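Local structure of 3-methyladenine dna-glycosylase (Archaeoglobus fulgidus, 2JHN) at residues P22-P27 against L139-V144; V34-I39 against L156-F161; F18-E23 against S132-E137; G43-V48 against F147-E152; G121-I126 against E186-I191. The protein belongs to the HhH-GPD superfamily of base excision DNA repair proteins and also carries an N-terminal TATA-box binding protein-like domain. The protein carries 1 engineered substitution. One frame throughout, in Å; residues are numbered along the deposited sequence.

Contact 1: P22-P27 against L139-V144; sequences PELPTP and LAAKIV. With NA (sodium ion), chain F; MBO (mercuribenzoic acid), chain C.
The sodium-binding loop meets helix 133-147 here, with Leu24 to Pro27 lying against Ala140, Ala141 and Val144. Ala141 is central: its CB stands 3.5 Å from Leu24 CD2, tighter than ordinary carbon packing, and its CA points a C-H at Pro25 O from 3.4 Å. That carbonyl also accepts from a water 2.7 Å from Pro25 O, which donates a second time to Ala141 O, bridging loop and helix. Val144 brings CG1 to 3.9 Å from Pro27 CB, just after the cis peptide that precedes Pro27. Thr26 sends its two branches to different tasks. CG2 packs on Ala141 CB, while OG1, placed between the backbone N and the carbonyl carbon (chi1 53°), binds the sodium ion. Leu24 O holds the ion at 2.2 Å; Leu21 O, Asp28 O and a water are its other ligands. On the helix, Lys142 points away from the loop and lies beside the mercuribenzoic acid. Such coordination, mainly by main-chain carbonyls, marks a cation-binding loop, here docking the TBP-like part on an HhH-GPD helix.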
# COMPACT_ATOMS: atom_id res chain seq x y z
N PRO A 22 8.37 -10.53 -0.79
CA PRO A 22 7.32 -11.33 -0.14
C PRO A 22 7.80 -12.14 1.07
O PRO A 22 7.06 -12.27 2.05
CB PRO A 22 6.81 -12.23 -1.28
CG PRO A 22 7.90 -12.28 -2.26
CD PRO A 22 8.58 -10.94 -2.19
N GLU A 23 9.03 -12.66 1.02
CA GLU A 23 9.56 -13.53 2.07
C GLU A 23 9.89 -12.78 3.38
O GLU A 23 9.74 -13.31 4.49
CB GLU A 23 10.79 -14.31 1.55
CG GLU A 23 11.96 -13.46 1.00
CD GLU A 23 11.66 -12.68 -0.29
OE1 GLU A 23 10.85 -13.16 -1.12
OE2 GLU A 23 12.23 -11.60 -0.49
N LEU A 24 10.33 -11.55 3.23
CA LEU A 24 10.76 -10.74 4.34
C LEU A 24 9.56 -10.09 5.03
O LEU A 24 8.67 -9.59 4.34
CB LEU A 24 11.69 -9.68 3.78
CG LEU A 24 12.64 -8.96 4.73
CD1 LEU A 24 13.71 -9.92 5.25
CD2 LEU A 24 13.26 -7.83 3.93
N PRO A 25 9.49 -10.12 6.38
CA PRO A 25 8.36 -9.49 7.09
C PRO A 25 8.40 -7.97 7.02
O PRO A 25 9.17 -7.33 7.73
CB PRO A 25 8.51 -9.99 8.54
CG PRO A 25 9.48 -11.21 8.42
CD PRO A 25 10.40 -10.81 7.33
N THR A 26 7.57 -7.40 6.14
CA THR A 26 7.66 -5.98 5.85
C THR A 26 6.46 -5.05 6.28
O THR A 26 6.43 -3.92 5.85
CB THR A 26 7.91 -5.75 4.33
OG1 THR A 26 6.92 -6.45 3.58
CG2 THR A 26 9.32 -6.22 3.87
N PRO A 27 5.54 -5.49 7.18
CA PRO A 27 5.46 -6.70 8.00
C PRO A 27 4.87 -7.92 7.29
O PRO A 27 4.93 -9.03 7.84
CB PRO A 27 4.54 -6.28 9.14
CG PRO A 27 3.59 -5.32 8.46
CD PRO A 27 4.41 -4.58 7.46
N LEU A 139 14.32 -1.48 4.93
CA LEU A 139 14.31 -0.63 6.12
C LEU A 139 13.07 -0.91 6.97
O LEU A 139 13.17 -1.05 8.19
CB LEU A 139 14.41 0.85 5.75
CG LEU A 139 15.83 1.32 5.45
CD1 LEU A 139 15.85 2.67 4.76
CD2 LEU A 139 16.65 1.38 6.75
N ALA A 140 11.90 -1.04 6.31
CA ALA A 140 10.66 -1.41 7.01
C ALA A 140 10.83 -2.73 7.77
O ALA A 140 10.40 -2.84 8.92
CB ALA A 140 9.48 -1.52 6.02
N ALA A 141 11.41 -3.73 7.10
CA ALA A 141 11.65 -5.04 7.71
C ALA A 141 12.56 -4.95 8.96
O ALA A 141 12.31 -5.64 9.94
CB ALA A 141 12.17 -6.03 6.70
N LYS A 142 13.56 -4.08 8.94
CA LYS A 142 14.43 -3.86 10.10
C LYS A 142 13.61 -3.32 11.27
O LYS A 142 13.67 -3.83 12.40
CB LYS A 142 15.55 -2.88 9.76
CG LYS A 142 16.51 -3.33 8.67
CD LYS A 142 17.79 -3.84 9.31
CE LYS A 142 18.82 -4.20 8.27
NZ LYS A 142 19.63 -5.33 8.79
N ILE A 143 12.79 -2.33 10.98
CA ILE A 143 11.98 -1.69 12.02
C ILE A 143 10.89 -2.63 12.58
O ILE A 143 10.58 -2.61 13.78
CB ILE A 143 11.41 -0.37 11.47
CG1 ILE A 143 12.55 0.62 11.21
CG2 ILE A 143 10.38 0.22 12.42
CD1 ILE A 143 13.17 1.14 12.46
N VAL A 144 10.29 -3.43 11.70
CA VAL A 144 9.29 -4.41 12.10
C VAL A 144 9.94 -5.47 12.99
O VAL A 144 9.37 -5.89 13.99
CB VAL A 144 8.65 -5.07 10.84
CG1 VAL A 144 7.81 -6.32 11.19
CG2 VAL A 144 7.82 -4.02 10.14
NA NA F . 7.12 -9.15 2.80
HG MBO C . 16.57 -2.88 13.37
CE1 MBO C . 17.22 -5.02 12.97
CE2 MBO C . 18.55 -5.27 12.65
CE3 MBO C . 18.93 -6.59 12.41
CE4 MBO C . 17.99 -7.61 12.48
CE5 MBO C . 16.66 -7.35 12.81
CE6 MBO C . 16.27 -6.04 13.06
CZ MBO C . 18.41 -9.02 12.21
OZ1 MBO C . 17.61 -9.94 12.40
OZ2 MBO C . 19.56 -9.23 11.77
O HOH W 1 10.94 -8.13 9.61
O HOH W 2 5.89 -8.32 1.31

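Contact 2: V34-I39 against L156-F161; sequences VWRRAI and LKFYGF
Ala38 N donates to Tyr159 O at 2.8 Å where strands 34-39 and 156-159 cross, their directions 61° apart and their axes approaching to 4.2 Å. That bond is nearly straight at the hydrogen, although the donor sits well above the carbonyl plane. Next to it a water links Arg36 O to Tyr159 N.

Arg36 makes the largest single contribution. Its chain is extended from CG to NE and presents the guanidinium side-on to Lys157 O, which accepts from NE at 2.8 Å and from NH2 at 3.0 Å. The oxygen lies close to the guanidinium plane; NH2 is in the carbonyl plane, while NE is above it. Leu156 CD2 covers one guanidinium face, 4.0 Å from Arg36 CZ. Further back along the same side chain, Arg36 CD lies over a face of the Phe158 ring, 4.0 Å from its centroid, in a CH-pi contact. Arg37 O meets the edge of that ring, and Ala38 CB packs on Phe158 CB at 4.1 Å.

The outer ends of both arginines have acidic partners: Arg36 NH1 bridges to Glu31, and Arg37 NH2 to Glu120 of helix 118-127. Strand 34-41 runs between strands 44-54 and 29-31 of the five-stranded antiparallel sheet, whereas 156-159 pairs with 150-153 as a two-stranded hairpin lying across it.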
# COMPACT_ATOMS: atom_id res chain seq x y z
N VAL A 34 0.33 -17.91 0.43
CA VAL A 34 -0.44 -17.60 1.61
C VAL A 34 0.12 -16.31 2.21
O VAL A 34 1.29 -16.26 2.55
CB VAL A 34 -0.40 -18.74 2.67
CG1 VAL A 34 -1.19 -18.34 3.87
CG2 VAL A 34 -0.96 -20.05 2.07
N TRP A 35 -0.74 -15.30 2.32
CA TRP A 35 -0.39 -14.00 2.89
C TRP A 35 -0.66 -14.00 4.40
O TRP A 35 -1.68 -14.54 4.85
CB TRP A 35 -1.27 -12.92 2.22
CG TRP A 35 -1.21 -11.54 2.86
CD1 TRP A 35 -0.37 -10.52 2.53
CD2 TRP A 35 -2.05 -11.05 3.91
NE1 TRP A 35 -0.62 -9.43 3.32
CE2 TRP A 35 -1.64 -9.72 4.18
CE3 TRP A 35 -3.08 -11.62 4.67
CZ2 TRP A 35 -2.25 -8.93 5.15
CZ3 TRP A 35 -3.70 -10.82 5.67
CH2 TRP A 35 -3.28 -9.49 5.89
N ARG A 36 0.23 -13.37 5.17
CA ARG A 36 -0.05 -13.20 6.59
C ARG A 36 0.62 -12.00 7.23
O ARG A 36 1.67 -11.53 6.78
CB ARG A 36 0.30 -14.47 7.41
CG ARG A 36 1.76 -14.70 7.61
CD ARG A 36 2.00 -16.12 8.22
NE ARG A 36 3.35 -16.19 8.74
CZ ARG A 36 4.41 -16.63 8.06
NH1 ARG A 36 4.29 -17.10 6.82
NH2 ARG A 36 5.60 -16.62 8.64
N ARG A 37 -0.01 -11.53 8.30
CA ARG A 37 0.56 -10.51 9.19
C ARG A 37 -0.18 -10.47 10.50
O ARG A 37 -1.25 -11.06 10.64
CB ARG A 37 0.59 -9.11 8.54
CG ARG A 37 -0.74 -8.45 8.35
CD ARG A 37 -0.51 -7.09 7.64
NE ARG A 37 -0.25 -5.98 8.57
CZ ARG A 37 0.23 -4.79 8.21
NH1 ARG A 37 0.53 -4.51 6.94
NH2 ARG A 37 0.42 -3.86 9.13
N ALA A 38 0.41 -9.77 11.47
CA ALA A 38 -0.25 -9.50 12.73
C ALA A 38 -0.92 -8.15 12.54
O ALA A 38 -0.34 -7.22 11.93
CB ALA A 38 0.76 -9.45 13.87
N ILE A 39 -2.16 -8.05 13.00
CA ILE A 39 -2.83 -6.75 13.02
C ILE A 39 -3.22 -6.42 14.47
O ILE A 39 -3.47 -7.32 15.29
CB ILE A 39 -4.03 -6.67 12.03
CG1 ILE A 39 -5.13 -7.66 12.42
CG2 ILE A 39 -3.56 -6.90 10.58
CD1 ILE A 39 -6.45 -7.51 11.64
N LEU A 156 3.34 -20.78 13.28
CA LEU A 156 3.78 -19.69 12.39
C LEU A 156 3.98 -18.37 13.11
O LEU A 156 3.26 -18.05 14.03
CB LEU A 156 2.76 -19.49 11.27
CG LEU A 156 2.83 -20.50 10.12
CD1 LEU A 156 1.66 -20.31 9.17
CD2 LEU A 156 4.18 -20.36 9.40
N LYS A 157 4.96 -17.60 12.64
CA LYS A 157 5.18 -16.28 13.20
C LYS A 157 4.46 -15.22 12.34
O LYS A 157 4.58 -15.23 11.12
CB LYS A 157 6.67 -15.99 13.29
CG LYS A 157 7.42 -16.90 14.29
CD LYS A 157 8.92 -16.68 14.18
CE LYS A 157 9.71 -17.78 14.89
NZ LYS A 157 11.07 -17.25 15.20
N PHE A 158 3.71 -14.34 13.00
CA PHE A 158 3.00 -13.22 12.33
C PHE A 158 3.57 -11.89 12.81
O PHE A 158 3.64 -11.63 14.02
CB PHE A 158 1.50 -13.25 12.65
CG PHE A 158 0.79 -14.49 12.16
CD1 PHE A 158 -0.12 -14.41 11.10
CD2 PHE A 158 1.01 -15.74 12.77
CE1 PHE A 158 -0.79 -15.57 10.63
CE2 PHE A 158 0.35 -16.89 12.31
CZ PHE A 158 -0.56 -16.80 11.24
N TYR A 159 3.95 -11.02 11.87
CA TYR A 159 4.62 -9.76 12.20
C TYR A 159 3.68 -8.58 11.94
O TYR A 159 2.92 -8.60 10.97
CB TYR A 159 5.92 -9.64 11.40
CG TYR A 159 6.83 -10.87 11.52
CD1 TYR A 159 7.87 -10.92 12.46
CD2 TYR A 159 6.64 -11.97 10.70
CE1 TYR A 159 8.70 -12.08 12.57
CE2 TYR A 159 7.45 -13.11 10.79
CZ TYR A 159 8.48 -13.16 11.72
OH TYR A 159 9.25 -14.32 11.77
N GLY A 160 3.74 -7.57 12.81
CA GLY A 160 2.96 -6.32 12.63
C GLY A 160 3.84 -5.08 12.50
O GLY A 160 4.99 -5.08 12.94
N PHE A 161 3.32 -4.02 11.88
CA PHE A 161 4.05 -2.77 11.85
C PHE A 161 4.04 -2.14 13.27
O PHE A 161 3.03 -2.21 13.95
CB PHE A 161 3.45 -1.77 10.83
CG PHE A 161 4.40 -0.65 10.49
CD1 PHE A 161 5.44 -0.85 9.58
CD2 PHE A 161 4.30 0.60 11.14
CE1 PHE A 161 6.33 0.16 9.30
CE2 PHE A 161 5.21 1.62 10.86
CZ PHE A 161 6.21 1.41 9.94
O HOH W 3 3.75 -11.43 8.85

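Contact 3: F18-E23 against S132-E137; sequences FFVLPE and SFVVAE. With NA (sodium ion), chain F.
Val20 and Leu21 make the apolar part of this contact, against Phe133, Val134 and Glu137. Val20 CG2 comes to the edge of the Phe133 ring, near its plane, 3.6 Å from CD2. Its other branch, CG1, stands 3.8 Å from Val134 CG2; chi1 of Val20, at 128°, lies away from the staggered positions. Leu21 CD1 reaches 4.0 Å from Glu137 CB, the two side chains sliding past each other in opposite directions. Glu137 CG in turn lies over a face of the Phe133 ring.

The loop belongs to the TBP-like part of the chain and the helix to the HhH-GPD part, and the polar links between these two segments run through water. Glu137 bends at chi2 (-76°), and its OE2 accepts from two waters, one at 2.8 Å that takes the N-H of Val20, the other at 3.0 Å that takes the N-H of Leu21. OE1 of the same carboxylate has a long, weak ion pair with Lys124.

The remaining interactions are a metal bond and a helix cap. Leu21 O, 2.5 Å from the sodium ion, adds a carbonyl to the site that later loop residues complete. Ser132 is the N-cap of helix 133-147, its OG accepting from Val135 N at 3.2 Å.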
# COMPACT_ATOMS: atom_id res chain seq x y z
N PHE A 18 2.30 -7.98 -6.26
CA PHE A 18 2.41 -6.57 -5.91
C PHE A 18 3.41 -6.33 -4.80
O PHE A 18 4.01 -5.27 -4.74
CB PHE A 18 1.04 -5.99 -5.52
CG PHE A 18 1.02 -4.49 -5.53
CD1 PHE A 18 0.84 -3.79 -6.72
CD2 PHE A 18 1.14 -3.78 -4.33
CE1 PHE A 18 0.82 -2.40 -6.73
CE2 PHE A 18 1.11 -2.37 -4.33
CZ PHE A 18 0.96 -1.69 -5.53
N PHE A 19 3.60 -7.33 -3.93
CA PHE A 19 4.58 -7.29 -2.85
C PHE A 19 5.99 -7.45 -3.40
O PHE A 19 6.28 -8.36 -4.18
CB PHE A 19 4.29 -8.38 -1.80
CG PHE A 19 2.99 -8.16 -1.03
CD1 PHE A 19 2.91 -7.15 -0.06
CD2 PHE A 19 1.88 -8.93 -1.29
CE1 PHE A 19 1.73 -6.94 0.66
CE2 PHE A 19 0.67 -8.72 -0.57
CZ PHE A 19 0.61 -7.73 0.40
N VAL A 20 6.87 -6.55 -2.98
CA VAL A 20 8.18 -6.44 -3.59
C VAL A 20 9.19 -7.44 -2.99
O VAL A 20 10.02 -8.01 -3.71
CB VAL A 20 8.61 -4.95 -3.60
CG1 VAL A 20 10.00 -4.71 -3.00
CG2 VAL A 20 8.43 -4.35 -5.00
N LEU A 21 9.07 -7.69 -1.70
CA LEU A 21 9.93 -8.65 -0.99
C LEU A 21 9.06 -9.57 -0.14
O LEU A 21 9.00 -9.41 1.09
CB LEU A 21 10.94 -7.91 -0.12
CG LEU A 21 12.11 -7.23 -0.82
CD1 LEU A 21 12.73 -6.22 0.13
CD2 LEU A 21 13.14 -8.26 -1.28
N PRO A 22 8.37 -10.53 -0.79
CA PRO A 22 7.32 -11.33 -0.14
C PRO A 22 7.80 -12.14 1.07
O PRO A 22 7.06 -12.27 2.05
CB PRO A 22 6.81 -12.23 -1.28
CG PRO A 22 7.90 -12.28 -2.26
CD PRO A 22 8.58 -10.94 -2.19
N GLU A 23 9.03 -12.66 1.02
CA GLU A 23 9.56 -13.53 2.07
C GLU A 23 9.89 -12.78 3.38
O GLU A 23 9.74 -13.31 4.49
CB GLU A 23 10.79 -14.31 1.55
CG GLU A 23 11.96 -13.46 1.00
CD GLU A 23 11.66 -12.68 -0.29
OE1 GLU A 23 10.85 -13.16 -1.12
OE2 GLU A 23 12.23 -11.60 -0.49
N SER A 132 15.00 3.97 -3.35
CA SER A 132 14.19 3.01 -4.10
C SER A 132 13.21 2.34 -3.17
O SER A 132 13.44 2.28 -1.95
CB SER A 132 15.06 1.95 -4.80
OG SER A 132 15.67 1.06 -3.87
N PHE A 133 12.12 1.82 -3.74
CA PHE A 133 11.12 1.07 -2.98
C PHE A 133 11.71 -0.20 -2.33
O PHE A 133 11.44 -0.48 -1.16
CB PHE A 133 9.89 0.75 -3.86
CG PHE A 133 8.73 0.18 -3.09
CD1 PHE A 133 8.10 0.92 -2.09
CD2 PHE A 133 8.25 -1.10 -3.38
CE1 PHE A 133 7.01 0.38 -1.39
CE2 PHE A 133 7.17 -1.65 -2.68
CZ PHE A 133 6.56 -0.91 -1.68
N VAL A 134 12.53 -0.96 -3.06
CA VAL A 134 13.20 -2.15 -2.50
C VAL A 134 14.04 -1.82 -1.25
O VAL A 134 13.97 -2.54 -0.25
CB VAL A 134 14.08 -2.90 -3.55
CG1 VAL A 134 14.98 -3.93 -2.86
CG2 VAL A 134 13.21 -3.59 -4.59
N VAL A 135 14.86 -0.76 -1.32
CA VAL A 135 15.65 -0.31 -0.14
C VAL A 135 14.73 0.12 1.02
O VAL A 135 15.00 -0.17 2.20
CB VAL A 135 16.67 0.84 -0.52
CG1 VAL A 135 17.25 1.52 0.72
CG2 VAL A 135 17.82 0.30 -1.40
N ALA A 136 13.63 0.80 0.69
CA ALA A 136 12.64 1.25 1.67
C ALA A 136 12.01 0.07 2.41
O ALA A 136 11.84 0.11 3.62
CB ALA A 136 11.54 2.08 1.00
N GLU A 137 11.66 -0.98 1.66
CA GLU A 137 11.05 -2.18 2.23
C GLU A 137 12.00 -2.96 3.16
O GLU A 137 11.57 -3.52 4.17
CB GLU A 137 10.51 -3.06 1.11
CG GLU A 137 9.32 -2.42 0.37
CD GLU A 137 8.02 -2.49 1.17
OE1 GLU A 137 7.79 -1.58 2.01
OE2 GLU A 137 7.24 -3.45 0.97
NA NA F . 7.12 -9.15 2.80
O HOH W 4 5.72 -4.43 -1.15
O HOH W 5 7.55 -6.38 0.23
O HOH W 2 5.89 -8.32 1.31

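Contact 4: G43-V48 against F147-E152; sequences GRAVAV and FGDEVE
Val151 spreads its two methyls over Ala45 and Ala47, alternate residues of strand 44-48. With CG1 anti to the backbone N (chi1 175°), that methyl reaches 3.9 Å from Ala47 CB. CG2, beside the backbone N, goes the other way, to 3.8 Å from Ala45 CB and 3.5 Å from Ala45 O. The axes of strands 44-48 and 150-152 approach to 6.9 Å, inclined at 53°. Strand 150-153 is the first arm of a beta hairpin with 156-159, and this hairpin packs across the antiparallel sheet of the TBP-like part. The chain reaches it from helix 133-147, leaving helical geometry at Gly148. Asp149 then turns its side chain to Ala45. Asp149 CB stands 3.9 Å from Ala45 CB, and chi1 of -79°, with CG anti to the carbonyl carbon, brings CG to the same distance from that methyl. On strand 150-152, the side chains of Glu150 and Glu152 point away from strand 44-48; Lys157 of the second arm touches both.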
# COMPACT_ATOMS: atom_id res chain seq x y z
N GLY A 43 -6.53 -2.99 20.73
CA GLY A 43 -5.39 -2.87 21.62
C GLY A 43 -4.58 -4.13 21.82
O GLY A 43 -3.72 -4.20 22.71
N ARG A 44 -4.83 -5.14 20.98
CA ARG A 44 -4.05 -6.37 21.03
C ARG A 44 -3.74 -6.89 19.61
O ARG A 44 -4.54 -6.71 18.69
CB ARG A 44 -4.76 -7.41 21.93
CG ARG A 44 -6.12 -7.90 21.46
CD ARG A 44 -5.97 -9.33 20.99
NE ARG A 44 -7.19 -10.11 20.73
CZ ARG A 44 -8.34 -9.68 20.22
NH1 ARG A 44 -8.54 -8.42 19.87
NH2 ARG A 44 -9.32 -10.56 20.04
N ALA A 45 -2.56 -7.49 19.44
CA ALA A 45 -2.17 -8.03 18.13
C ALA A 45 -2.72 -9.43 17.93
O ALA A 45 -2.56 -10.31 18.79
CB ALA A 45 -0.67 -8.03 17.99
N VAL A 46 -3.37 -9.63 16.79
CA VAL A 46 -3.89 -10.92 16.38
C VAL A 46 -3.21 -11.40 15.09
O VAL A 46 -2.71 -10.58 14.28
CB VAL A 46 -5.45 -10.91 16.22
CG1 VAL A 46 -6.11 -10.65 17.57
CG2 VAL A 46 -5.92 -9.89 15.19
N ALA A 47 -3.19 -12.72 14.91
CA ALA A 47 -2.67 -13.35 13.71
C ALA A 47 -3.80 -13.42 12.67
O ALA A 47 -4.94 -13.80 13.00
CB ALA A 47 -2.15 -14.75 14.02
N VAL A 48 -3.51 -13.01 11.44
CA VAL A 48 -4.44 -13.16 10.32
C VAL A 48 -3.67 -13.73 9.14
O VAL A 48 -2.54 -13.30 8.88
CB VAL A 48 -5.13 -11.84 9.91
CG1 VAL A 48 -6.10 -12.07 8.73
CG2 VAL A 48 -5.92 -11.24 11.08
N PHE A 147 10.91 -3.57 16.47
CA PHE A 147 9.93 -2.76 17.18
C PHE A 147 8.48 -3.17 16.92
O PHE A 147 7.55 -2.71 17.59
CB PHE A 147 10.17 -1.27 16.88
CG PHE A 147 11.57 -0.78 17.25
CD1 PHE A 147 12.00 -0.77 18.60
CD2 PHE A 147 12.46 -0.35 16.27
CE1 PHE A 147 13.30 -0.31 18.94
CE2 PHE A 147 13.75 0.09 16.59
CZ PHE A 147 14.17 0.10 17.94
N GLY A 148 8.26 -4.05 15.94
CA GLY A 148 6.92 -4.49 15.62
C GLY A 148 6.39 -5.57 16.53
O GLY A 148 7.15 -6.22 17.25
N ASP A 149 5.08 -5.77 16.50
CA ASP A 149 4.45 -6.87 17.22
C ASP A 149 4.81 -8.20 16.57
O ASP A 149 5.05 -8.27 15.37
CB ASP A 149 2.94 -6.70 17.26
CG ASP A 149 2.49 -5.70 18.31
OD1 ASP A 149 2.80 -5.92 19.52
OD2 ASP A 149 1.83 -4.71 17.93
N GLU A 150 4.83 -9.25 17.39
CA GLU A 150 5.06 -10.61 16.93
C GLU A 150 4.03 -11.51 17.59
O GLU A 150 3.83 -11.44 18.82
CB GLU A 150 6.49 -11.05 17.29
CG GLU A 150 7.10 -12.10 16.35
CD GLU A 150 8.56 -12.43 16.71
OE1 GLU A 150 9.27 -11.54 17.24
OE2 GLU A 150 8.99 -13.58 16.44
N VAL A 151 3.33 -12.30 16.78
CA VAL A 151 2.34 -13.25 17.27
C VAL A 151 2.74 -14.63 16.76
O VAL A 151 2.99 -14.82 15.57
CB VAL A 151 0.88 -12.90 16.83
CG1 VAL A 151 -0.09 -13.98 17.25
CG2 VAL A 151 0.43 -11.57 17.41
N GLU A 152 2.82 -15.58 17.68
CA GLU A 152 3.00 -16.97 17.31
C GLU A 152 1.64 -17.66 17.44
O GLU A 152 0.98 -17.56 18.49
CB GLU A 152 4.07 -17.64 18.19
CG GLU A 152 4.84 -18.74 17.48
CD GLU A 152 6.28 -18.87 17.97
OE1 GLU A 152 6.58 -18.45 19.12
OE2 GLU A 152 7.12 -19.41 17.21

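Contact 5: G121-I126 against E186-I191; sequences GIAKAI and ELIVEI
Ile191 N donates to Leu187 O at 2.9 Å, a helical bond between two residues a turn apart whose side chains both face helix 118-127. Segments 121-126 and 186-191, on helices 118-127 and 182-192 of the HhH-GPD helical domain, run nearly antiparallel (168°), their axes 9.9 Å apart at closest, and the interface is buried aliphatic packing.

Ile126 does the most. Its CG1 lies beside the backbone N (chi1 -70°), and from there CD1 extends to 3.7 Å from Leu187 CG. The same CD1 stands 4.2 Å from Ile191 CG1, so it sits between side chains one helical turn apart. Its other branch, CG2, packs on Ile188 CG1 at 3.9 Å, the two isoleucines sliding past each other in opposite directions. A turn earlier, Ile122 CG2 meets Ile191 CG1 at 4.1 Å, the side chains set obliquely.

Neighbouring parts of the domain close round the pair: Val226 of helix 220-229 touches Ile122, and Phe215, which belongs to a second sodium site with Thr213 and Ile218, touches Ile191. Where the two backbones come closest, at Ala123 and Ile188, the CD1 methyl of Ile188 rests 3.8 Å from Ala123 O.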
# COMPACT_ATOMS: atom_id res chain seq x y z
N GLY A 121 1.10 3.80 6.91
CA GLY A 121 1.18 4.44 5.58
C GLY A 121 2.05 5.69 5.57
O GLY A 121 2.89 5.85 4.68
N ILE A 122 1.88 6.57 6.57
CA ILE A 122 2.73 7.76 6.65
C ILE A 122 4.21 7.41 6.88
O ILE A 122 5.09 7.92 6.17
CB ILE A 122 2.24 8.81 7.71
CG1 ILE A 122 0.82 9.29 7.37
CG2 ILE A 122 3.23 10.02 7.76
CD1 ILE A 122 0.14 10.07 8.53
N ALA A 123 4.47 6.54 7.86
CA ALA A 123 5.83 6.14 8.20
C ALA A 123 6.53 5.56 6.96
O ALA A 123 7.65 5.97 6.60
CB ALA A 123 5.82 5.12 9.36
N LYS A 124 5.86 4.65 6.26
CA LYS A 124 6.49 4.05 5.08
C LYS A 124 6.72 5.07 3.94
O LYS A 124 7.75 5.02 3.25
CB LYS A 124 5.72 2.78 4.61
CG LYS A 124 5.78 1.62 5.61
CD LYS A 124 5.07 0.37 5.12
CE LYS A 124 6.05 -0.79 4.97
NZ LYS A 124 5.53 -2.03 4.25
N ALA A 125 5.79 6.02 3.78
CA ALA A 125 5.96 7.05 2.75
C ALA A 125 7.21 7.92 3.03
O ALA A 125 7.94 8.28 2.11
CB ALA A 125 4.68 7.92 2.61
N ILE A 126 7.43 8.22 4.31
CA ILE A 126 8.57 8.96 4.75
C ILE A 126 9.87 8.16 4.52
O ILE A 126 10.85 8.70 3.98
CB ILE A 126 8.44 9.33 6.24
CG1 ILE A 126 7.34 10.39 6.45
CG2 ILE A 126 9.81 9.86 6.80
CD1 ILE A 126 6.95 10.56 7.92
N GLU A 186 13.50 11.49 12.92
CA GLU A 186 12.90 12.62 13.59
C GLU A 186 11.44 12.88 13.18
O GLU A 186 10.59 13.12 14.02
CB GLU A 186 13.75 13.86 13.31
CG GLU A 186 15.00 13.92 14.15
CD GLU A 186 15.71 15.25 14.07
OE1 GLU A 186 15.52 15.97 13.05
OE2 GLU A 186 16.46 15.57 15.02
N LEU A 187 11.17 12.80 11.88
CA LEU A 187 9.83 13.05 11.37
C LEU A 187 8.84 11.93 11.78
O LEU A 187 7.70 12.21 12.17
CB LEU A 187 9.89 13.25 9.85
CG LEU A 187 8.62 13.69 9.11
CD1 LEU A 187 8.01 14.94 9.75
CD2 LEU A 187 8.93 13.89 7.63
N ILE A 188 9.28 10.68 11.69
CA ILE A 188 8.44 9.54 12.09
C ILE A 188 8.08 9.63 13.58
O ILE A 188 6.93 9.47 13.96
CB ILE A 188 9.09 8.19 11.69
CG1 ILE A 188 9.09 8.08 10.14
CG2 ILE A 188 8.35 7.00 12.37
CD1 ILE A 188 9.88 6.93 9.58
N VAL A 189 9.06 9.96 14.42
CA VAL A 189 8.77 10.15 15.84
C VAL A 189 7.74 11.29 16.03
O VAL A 189 6.77 11.15 16.77
CB VAL A 189 10.07 10.35 16.66
CG1 VAL A 189 9.75 10.82 18.10
CG2 VAL A 189 10.89 9.06 16.68
N GLU A 190 7.92 12.37 15.28
CA GLU A 190 6.97 13.50 15.29
C GLU A 190 5.52 13.06 14.98
O GLU A 190 4.57 13.38 15.72
CB GLU A 190 7.45 14.56 14.29
CG GLU A 190 6.84 15.94 14.48
CD GLU A 190 7.31 16.99 13.45
OE1 GLU A 190 8.43 16.87 12.88
OE2 GLU A 190 6.56 17.97 13.25
N ILE A 191 5.36 12.29 13.91
CA ILE A 191 4.07 11.75 13.52
C ILE A 191 3.50 10.82 14.61
O ILE A 191 2.30 10.84 14.90
CB ILE A 191 4.17 11.05 12.14
CG1 ILE A 191 4.57 12.06 11.02
CG2 ILE A 191 2.90 10.26 11.84
CD1 ILE A 191 3.49 13.05 10.65

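From the N terminus, the loop after helix 12-17 enters first: contact 3 and then contact 1 close long loops onto successive parts of helix 133-147, and both touch the same sodium ion. Strand 34-41 closes contact 2 onto the 156-159 arm of the hairpin. Contact 4, from strand 44-54 to the 150-153 arm, falls within the span of contact 2, and the two rest on neighbouring strands of both sheets. Contacts 1 and 3 cross contacts 2 and 4. Contact 5 begins inside all four loops and ends beyond them, so it crosses each. Four contacts join the TBP-like part to the HhH-GPD part; contact 5 ties two HhH-GPD helices together, and Lys124, pointing away from 186-191, hydrogen-bonds Thr26 O of contact 1.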